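Local coordinates for protein pngf-ii (Elizabethkingia meningoseptica, PDB 4R4X) that probably removes N-linked glycans from glycoproteins and glycopeptides by hydrolysing the bond between the sugar chain and asparagine, as a peptide:N-glycosidase of the PNGase F family, at residues A[442-447]-A[511-516]. Residues are numbered along the deposited sequence; the frame is centred on the assembly and turned at random.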
loop_
_atom_site.group_PDB
_atom_site.type_symbol
_atom_site.label_atom_id
_atom_site.label_comp_id
_atom_site.label_asym_id
_atom_site.label_seq_id
_atom_site.Cartn_x
_atom_site.Cartn_y
_atom_site.Cartn_z
ATOM N N ASN A 442 -7.991 28.302 5.466
ATOM C CA ASN A 442 -7.246 28.292 4.202
ATOM C C ASN A 442 -8.246 28.615 3.089
ATOM O O ASN A 442 -9.275 27.934 2.964
ATOM C CB ASN A 442 -6.631 26.900 3.873
ATOM C CG ASN A 442 -5.438 26.511 4.750
ATOM O OD1 ASN A 442 -4.522 25.809 4.291
ATOM N ND2 ASN A 442 -5.453 26.913 6.005
ATOM N N SER A 443 -7.933 29.601 2.260
ATOM C CA SER A 443 -8.792 30.011 1.145
ATOM C C SER A 443 -8.076 29.765 -0.188
ATOM O O SER A 443 -6.963 30.203 -0.389
ATOM C CB SER A 443 -9.146 31.486 1.273
ATOM O OG SER A 443 -9.953 31.711 2.422
ATOM N N ILE A 444 -8.735 29.052 -1.088
ATOM C CA ILE A 444 -8.190 28.720 -2.401
ATOM C C ILE A 444 -8.983 29.485 -3.480
ATOM O O ILE A 444 -10.218 29.402 -3.543
ATOM C CB ILE A 444 -8.265 27.205 -2.666
ATOM C CG1 ILE A 444 -7.310 26.415 -1.740
ATOM C CG2 ILE A 444 -7.878 26.881 -4.105
ATOM C CD1 ILE A 444 -7.732 26.402 -0.299
ATOM N N TYR A 445 -8.259 30.210 -4.325
ATOM C CA TYR A 445 -8.839 30.973 -5.418
ATOM C C TYR A 445 -8.436 30.377 -6.770
ATOM O O TYR A 445 -7.300 29.899 -6.942
ATOM C CB TYR A 445 -8.336 32.413 -5.340
ATOM C CG TYR A 445 -8.735 33.165 -4.096
ATOM C CD1 TYR A 445 -8.139 32.897 -2.875
ATOM C CD2 TYR A 445 -9.690 34.181 -4.149
ATOM C CE1 TYR A 445 -8.499 33.597 -1.740
ATOM C CE2 TYR A 445 -10.032 34.899 -3.019
ATOM C CZ TYR A 445 -9.436 34.584 -1.816
ATOM O OH TYR A 445 -9.788 35.271 -0.680
ATOM N N LEU A 446 -9.365 30.400 -7.719
ATOM C CA LEU A 446 -9.122 29.994 -9.101
ATOM C C LEU A 446 -9.455 31.213 -9.985
ATOM O O LEU A 446 -10.558 31.715 -9.930
ATOM C CB LEU A 446 -10.043 28.838 -9.486
ATOM C CG LEU A 446 -10.038 28.436 -10.962
ATOM C CD1 LEU A 446 -8.686 27.890 -11.365
ATOM C CD2 LEU A 446 -11.162 27.455 -11.250
ATOM N N ASP A 447 -8.471 31.690 -10.738
ATOM C CA ASP A 447 -8.649 32.826 -11.628
ATOM C C ASP A 447 -9.239 34.007 -10.903
ATOM O O ASP A 447 -10.163 34.648 -11.405
ATOM C CB ASP A 447 -9.489 32.418 -12.829
ATOM C CG ASP A 447 -8.800 31.365 -13.664
ATOM O OD1 ASP A 447 -7.576 31.500 -13.810
ATOM O OD2 ASP A 447 -9.449 30.416 -14.166
ATOM N N ILE A 511 -3.922 29.987 -9.765
ATOM C CA ILE A 511 -4.466 29.473 -8.522
ATOM C C ILE A 511 -3.770 30.253 -7.426
ATOM O O ILE A 511 -2.587 30.586 -7.548
ATOM C CB ILE A 511 -4.283 27.961 -8.379
ATOM C CG1 ILE A 511 -5.258 27.227 -9.296
ATOM C CG2 ILE A 511 -4.547 27.527 -6.934
ATOM C CD1 ILE A 511 -4.989 25.728 -9.469
ATOM N N GLN A 512 -4.510 30.567 -6.372
ATOM C CA GLN A 512 -3.960 31.312 -5.254
ATOM C C GLN A 512 -4.411 30.744 -3.910
ATOM O O GLN A 512 -5.550 30.327 -3.773
ATOM C CB GLN A 512 -4.357 32.768 -5.358
ATOM C CG GLN A 512 -3.783 33.618 -4.233
ATOM C CD GLN A 512 -4.113 35.079 -4.397
ATOM O OE1 GLN A 512 -3.292 35.957 -4.102
ATOM N NE2 GLN A 512 -5.305 35.346 -4.867
ATOM N N VAL A 513 -3.490 30.702 -2.948
ATOM C CA VAL A 513 -3.809 30.300 -1.570
ATOM C C VAL A 513 -3.522 31.440 -0.631
ATOM O O VAL A 513 -2.436 32.007 -0.670
ATOM C CB VAL A 513 -2.979 29.092 -1.106
ATOM C CG1 VAL A 513 -3.371 28.662 0.311
ATOM C CG2 VAL A 513 -3.173 27.954 -2.088
ATOM N N LYS A 514 -4.498 31.750 0.220
ATOM C CA LYS A 514 -4.368 32.772 1.245
ATOM C C LYS A 514 -4.691 32.112 2.589
ATOM O O LYS A 514 -5.640 31.333 2.674
ATOM C CB LYS A 514 -5.369 33.907 1.024
ATOM C CG LYS A 514 -5.190 34.696 -0.266
ATOM C CD LYS A 514 -6.083 35.932 -0.274
ATOM C CE LYS A 514 -6.082 36.618 -1.626
ATOM N NZ LYS A 514 -6.999 37.781 -1.595
ATOM N N ILE A 515 -3.895 32.426 3.615
ATOM C CA ILE A 515 -4.074 31.926 4.990
ATOM C C ILE A 515 -3.698 33.073 5.935
ATOM O O ILE A 515 -2.642 33.685 5.731
ATOM C CB ILE A 515 -3.113 30.733 5.257
ATOM C CG1 ILE A 515 -3.321 29.632 4.216
ATOM C CG2 ILE A 515 -3.294 30.154 6.644
ATOM C CD1 ILE A 515 -2.256 28.544 4.267
ATOM N N PRO A 516 -4.532 33.385 6.956
ATOM C CA PRO A 516 -4.221 34.473 7.896
ATOM C C PRO A 516 -3.190 34.015 8.932
ATOM O O PRO A 516 -3.525 33.709 10.085
ATOM C CB PRO A 516 -5.574 34.811 8.533
ATOM C CG PRO A 516 -6.349 33.557 8.427
ATOM C CD PRO A 516 -5.846 32.796 7.238
HETATM O O HOH W 1 -8.273 32.486 4.385
#
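Ser443 and Tyr445 pair with Lys514 and Gln512 through four backbone hydrogen bonds, which fix strand 442-446 and the 511-514 part of strand 507-514 antiparallel at an axis separation of 4.6 Å. Each pair exchanges two bonds; the shortest runs from Tyr445 N to Gln512 O (2.8 Å), and Ser443 N meets Lys514 O at 2.9 Å. At the non-hydrogen-bonded pair Ile444-Val513, a CA-H...O contact joins Val513 CA to Ser443 O.

On the face carrying Ser443 and Tyr445, the phenol ring lies across the extended lysine chain at about a right angle. Lys514 CD comes within 3.7 Å of Tyr445 CE1, and Lys514 CE makes an off-centre CH-pi contact with the ring. Chi1 of Tyr445 (-63°) sets CG beside the backbone N; the ring and the Gln512 side chain lie side by side, pointing the same way. The lysine ammonium continues to a salt bridge with Asp403, and a water binds Ser443 OG at 2.7 Å.

The other face is apolar: Ile444 CG2 lies 4.4 Å from Ile511 CG2, a loose contact, and Leu446 CD1 reaches Ile511 CG1 at 4.1 Å. Beyond the last pair, the Asn442 amide lies alongside Ile515, with Asn442 OD1 3.6 Å from Ile515 CD1 while accepting hydrogen bonds from Tyr423 and Thr425. Ile444, Val513 and Ile515 all pack on Tyr423 of strand 416-428, so this central antiparallel pair of a four-stranded sheet faces the larger sheet, the layered packing of a PNGase F-type beta-sandwich domain.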